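Local coordinates for DUF952 domain-containing protein (Caulobacter vibrioides, PDB 2O0Q) that is of unknown function but belongs to the DUF952 family, placed in the ADP-ribosyl clan, at residues 6-11 / 57-62. Residues are numbered along the deposited sequence; the frame is centred on the assembly and turned at random.
Sequences KILSRA and VLLAVE
K6 and L8 each trade a pair of backbone hydrogen bonds with L59 and V57, which makes 6-9 and 57-62 antiparallel strand neighbours whose short axes approach to 4.9 Å and run at 148°. The L59 N to K6 O bond, 2.8 Å, is almost linear at its hydrogen (175°), and V57 N reaches L8 O at the same length. Between these hydrogen-bonded pairs sits the non-hydrogen-bonded pair I7 and L58, with CA atoms 4.8 Å apart; here the CA-H of I7 leans on V57 O and that of L58 on K6 O.

How side chains sort onto two faces is well illustrated by this pairing. On one, L8 and V57 run alongside each other in the same sense, with L8 CG 3.8 Å from V57 CG1. CD2 of L8 reaches along to L59, 3.8 Å from its CG and equally far from its CD1. W13 of helix 10-19 packs against all three, on this face. K6 starts on the same face, its CG anti to the backbone N (chi1 -179°); NZ ends at a salt bridge with D28 and a hydrogen bond to H35 O. On the other face I7 CG1 meets L58 CD2 obliquely at 3.9 Å, and F50 and L109 add to the packing around I7.

Past the last bridge, S9 occupies the N-cap position of helix 10-19, and R10 turns its guanidinium to D98 and D14. The arrangement is that of two adjacent interior strands in an alpha+beta fold: 3-9 and 56-62 pair within a six-stranded antiparallel sheet, with 34-38 beyond 3-9 and 93-98 beyond 56-62, in a buried contact although 45 residues, 25 of them helical, separate the two segments.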
ATOM      1  N   LYS A   6      -1.677   0.611   0.115  1.00 12.37           N
ATOM      2  CA  LYS A   6      -0.336   0.489  -0.409  1.00 12.64           C
ATOM      3  C   LYS A   6       0.390   1.751   0.019  1.00 13.25           C
ATOM      4  O   LYS A   6      -0.155   2.859  -0.067  1.00 14.37           O
ATOM      5  CB  LYS A   6      -0.345   0.406  -1.943  1.00 11.57           C
ATOM      6  CG  LYS A   6       1.053   0.247  -2.557  1.00 12.68           C
ATOM      7  CD  LYS A   6       1.658  -1.117  -2.223  1.00 11.17           C
ATOM      8  CE  LYS A   6       3.172  -1.137  -2.421  1.00 13.24           C
ATOM      9  NZ  LYS A   6       3.764  -2.478  -2.081  1.00  9.76           N
ATOM     10  N   ILE A   7       1.610   1.579   0.506  1.00 13.87           N
ATOM     11  CA  ILE A   7       2.441   2.703   0.906  1.00 13.89           C
ATOM     12  C   ILE A   7       3.600   2.715  -0.085  1.00 14.51           C
ATOM     13  O   ILE A   7       4.230   1.682  -0.311  1.00 13.93           O
ATOM     14  CB  ILE A   7       2.991   2.515   2.340  1.00 14.84           C
ATOM     15  CG1 ILE A   7       1.825   2.488   3.331  1.00 15.28           C
ATOM     16  CG2 ILE A   7       3.973   3.640   2.680  1.00 15.94           C
ATOM     17  CD1 ILE A   7       2.220   2.158   4.766  1.00 18.28           C
ATOM     18  N   LEU A   8       3.859   3.867  -0.701  1.00 14.38           N
ATOM     19  CA  LEU A   8       4.957   3.978  -1.657  1.00 13.55           C
ATOM     20  C   LEU A   8       5.463   5.410  -1.728  1.00 13.79           C
ATOM     21  O   LEU A   8       4.796   6.346  -1.275  1.00 14.25           O
ATOM     22  CB  LEU A   8       4.522   3.508  -3.057  1.00 14.60           C
ATOM     23  CG  LEU A   8       3.760   4.453  -3.998  1.00 14.51           C
ATOM     24  CD1 LEU A   8       3.600   3.779  -5.349  1.00 13.10           C
ATOM     25  CD2 LEU A   8       2.406   4.803  -3.441  1.00 15.53           C
ATOM     26  N   SER A   9       6.651   5.583  -2.293  1.00 13.65           N
ATOM     27  CA  SER A   9       7.244   6.909  -2.409  1.00 13.04           C
ATOM     28  C   SER A   9       6.500   7.747  -3.441  1.00 14.74           C
ATOM     29  O   SER A   9       5.840   7.213  -4.335  1.00 12.02           O
ATOM     30  CB  SER A   9       8.715   6.795  -2.821  1.00 13.26           C
ATOM     31  OG  SER A   9       8.842   6.373  -4.171  1.00 13.54           O
ATOM     32  N   ARG A  10       6.607   9.064  -3.310  1.00 14.67           N
ATOM     33  CA  ARG A  10       5.966   9.977  -4.252  1.00 17.37           C
ATOM     34  C   ARG A  10       6.526   9.713  -5.653  1.00 17.69           C
ATOM     35  O   ARG A  10       5.795   9.737  -6.646  1.00 19.64           O
ATOM     36  CB  ARG A  10       6.229  11.426  -3.825  1.00 18.42           C
ATOM     37  CG  ARG A  10       5.964  12.487  -4.895  1.00 21.28           C
ATOM     38  CD  ARG A  10       4.570  12.390  -5.497  1.00 21.62           C
ATOM     39  NE  ARG A  10       3.506  12.601  -4.520  1.00 21.80           N
ATOM     40  CZ  ARG A  10       2.215  12.672  -4.834  1.00 21.93           C
ATOM     41  NH1 ARG A  10       1.840  12.551  -6.101  1.00 22.42           N
ATOM     42  NH2 ARG A  10       1.300  12.856  -3.890  1.00 22.53           N
ATOM     43  N   ALA A  11       7.824   9.442  -5.726  1.00 18.49           N
ATOM     44  CA  ALA A  11       8.465   9.166  -7.009  1.00 19.19           C
ATOM     45  C   ALA A  11       7.799   7.975  -7.687  1.00 19.57           C
ATOM     46  O   ALA A  11       7.468   8.023  -8.871  1.00 20.04           O
ATOM     47  CB  ALA A  11       9.949   8.884  -6.804  1.00 18.80           C
ATOM     48  N   VAL A  57       3.361   8.332   0.080  1.00 15.59           N
ATOM     49  CA  VAL A  57       1.965   8.467  -0.287  1.00 16.24           C
ATOM     50  C   VAL A  57       1.225   7.190   0.088  1.00 15.80           C
ATOM     51  O   VAL A  57       1.764   6.083  -0.018  1.00 14.30           O
ATOM     52  CB  VAL A  57       1.801   8.769  -1.804  1.00 17.37           C
ATOM     53  CG1 VAL A  57       2.639   7.822  -2.612  1.00 21.24           C
ATOM     54  CG2 VAL A  57       0.326   8.671  -2.209  1.00 18.78           C
ATOM     55  N   LEU A  58      -0.003   7.358   0.559  1.00 15.30           N
ATOM     56  CA  LEU A  58      -0.843   6.238   0.954  1.00 14.49           C
ATOM     57  C   LEU A  58      -1.945   6.071  -0.087  1.00 14.25           C
ATOM     58  O   LEU A  58      -2.679   7.019  -0.373  1.00 13.27           O
ATOM     59  CB  LEU A  58      -1.462   6.521   2.332  1.00 14.49           C
ATOM     60  CG  LEU A  58      -2.367   5.500   3.034  1.00 15.20           C
ATOM     61  CD1 LEU A  58      -3.654   5.326   2.263  1.00 20.14           C
ATOM     62  CD2 LEU A  58      -1.637   4.173   3.191  1.00 13.54           C
ATOM     63  N   LEU A  59      -2.055   4.874  -0.658  1.00 13.88           N
ATOM     64  CA  LEU A  59      -3.097   4.609  -1.643  1.00 13.47           C
ATOM     65  C   LEU A  59      -4.150   3.714  -1.003  1.00 15.97           C
ATOM     66  O   LEU A  59      -3.825   2.650  -0.468  1.00 16.51           O
ATOM     67  CB  LEU A  59      -2.537   3.897  -2.881  1.00 12.24           C
ATOM     68  CG  LEU A  59      -1.364   4.494  -3.664  1.00 10.70           C
ATOM     69  CD1 LEU A  59      -0.952   3.511  -4.756  1.00 11.37           C
ATOM     70  CD2 LEU A  59      -1.735   5.855  -4.260  1.00 11.21           C
ATOM     71  N   ALA A  60      -5.402   4.159  -1.051  1.00 14.80           N
ATOM     72  CA  ALA A  60      -6.524   3.399  -0.506  1.00 16.61           C
ATOM     73  C   ALA A  60      -7.190   2.712  -1.692  1.00 17.19           C
ATOM     74  O   ALA A  60      -7.556   3.366  -2.674  1.00 16.65           O
ATOM     75  CB  ALA A  60      -7.505   4.334   0.188  1.00 16.18           C
ATOM     76  N   VAL A  61      -7.350   1.396  -1.596  1.00 17.06           N
ATOM     77  CA  VAL A  61      -7.921   0.616  -2.686  1.00 17.91           C
ATOM     78  C   VAL A  61      -9.085  -0.292  -2.290  1.00 19.27           C
ATOM     79  O   VAL A  61      -9.018  -1.000  -1.282  1.00 19.52           O
ATOM     80  CB  VAL A  61      -6.821  -0.260  -3.333  1.00 16.83           C
ATOM     81  CG1 VAL A  61      -7.421  -1.147  -4.399  1.00 16.84           C
ATOM     82  CG2 VAL A  61      -5.725   0.627  -3.919  1.00 16.71           C
ATOM     83  N   GLU A  62     -10.148  -0.272  -3.091  1.00 19.70           N
ATOM     84  CA  GLU A  62     -11.298  -1.129  -2.826  1.00 22.10           C
ATOM     85  C   GLU A  62     -10.879  -2.529  -3.265  1.00 21.40           C
ATOM     86  O   GLU A  62     -10.566  -2.745  -4.432  1.00 21.55           O
ATOM     87  CB  GLU A  62     -12.511  -0.669  -3.634  1.00 24.35           C
ATOM     88  CG  GLU A  62     -13.823  -1.015  -2.969  1.00 30.95           C
ATOM     89  CD  GLU A  62     -14.039  -0.218  -1.697  1.00 32.89           C
ATOM     90  OE1 GLU A  62     -14.728  -0.721  -0.783  1.00 34.70           O
ATOM     91  OE2 GLU A  62     -13.527   0.919  -1.618  1.00 34.28           O
TER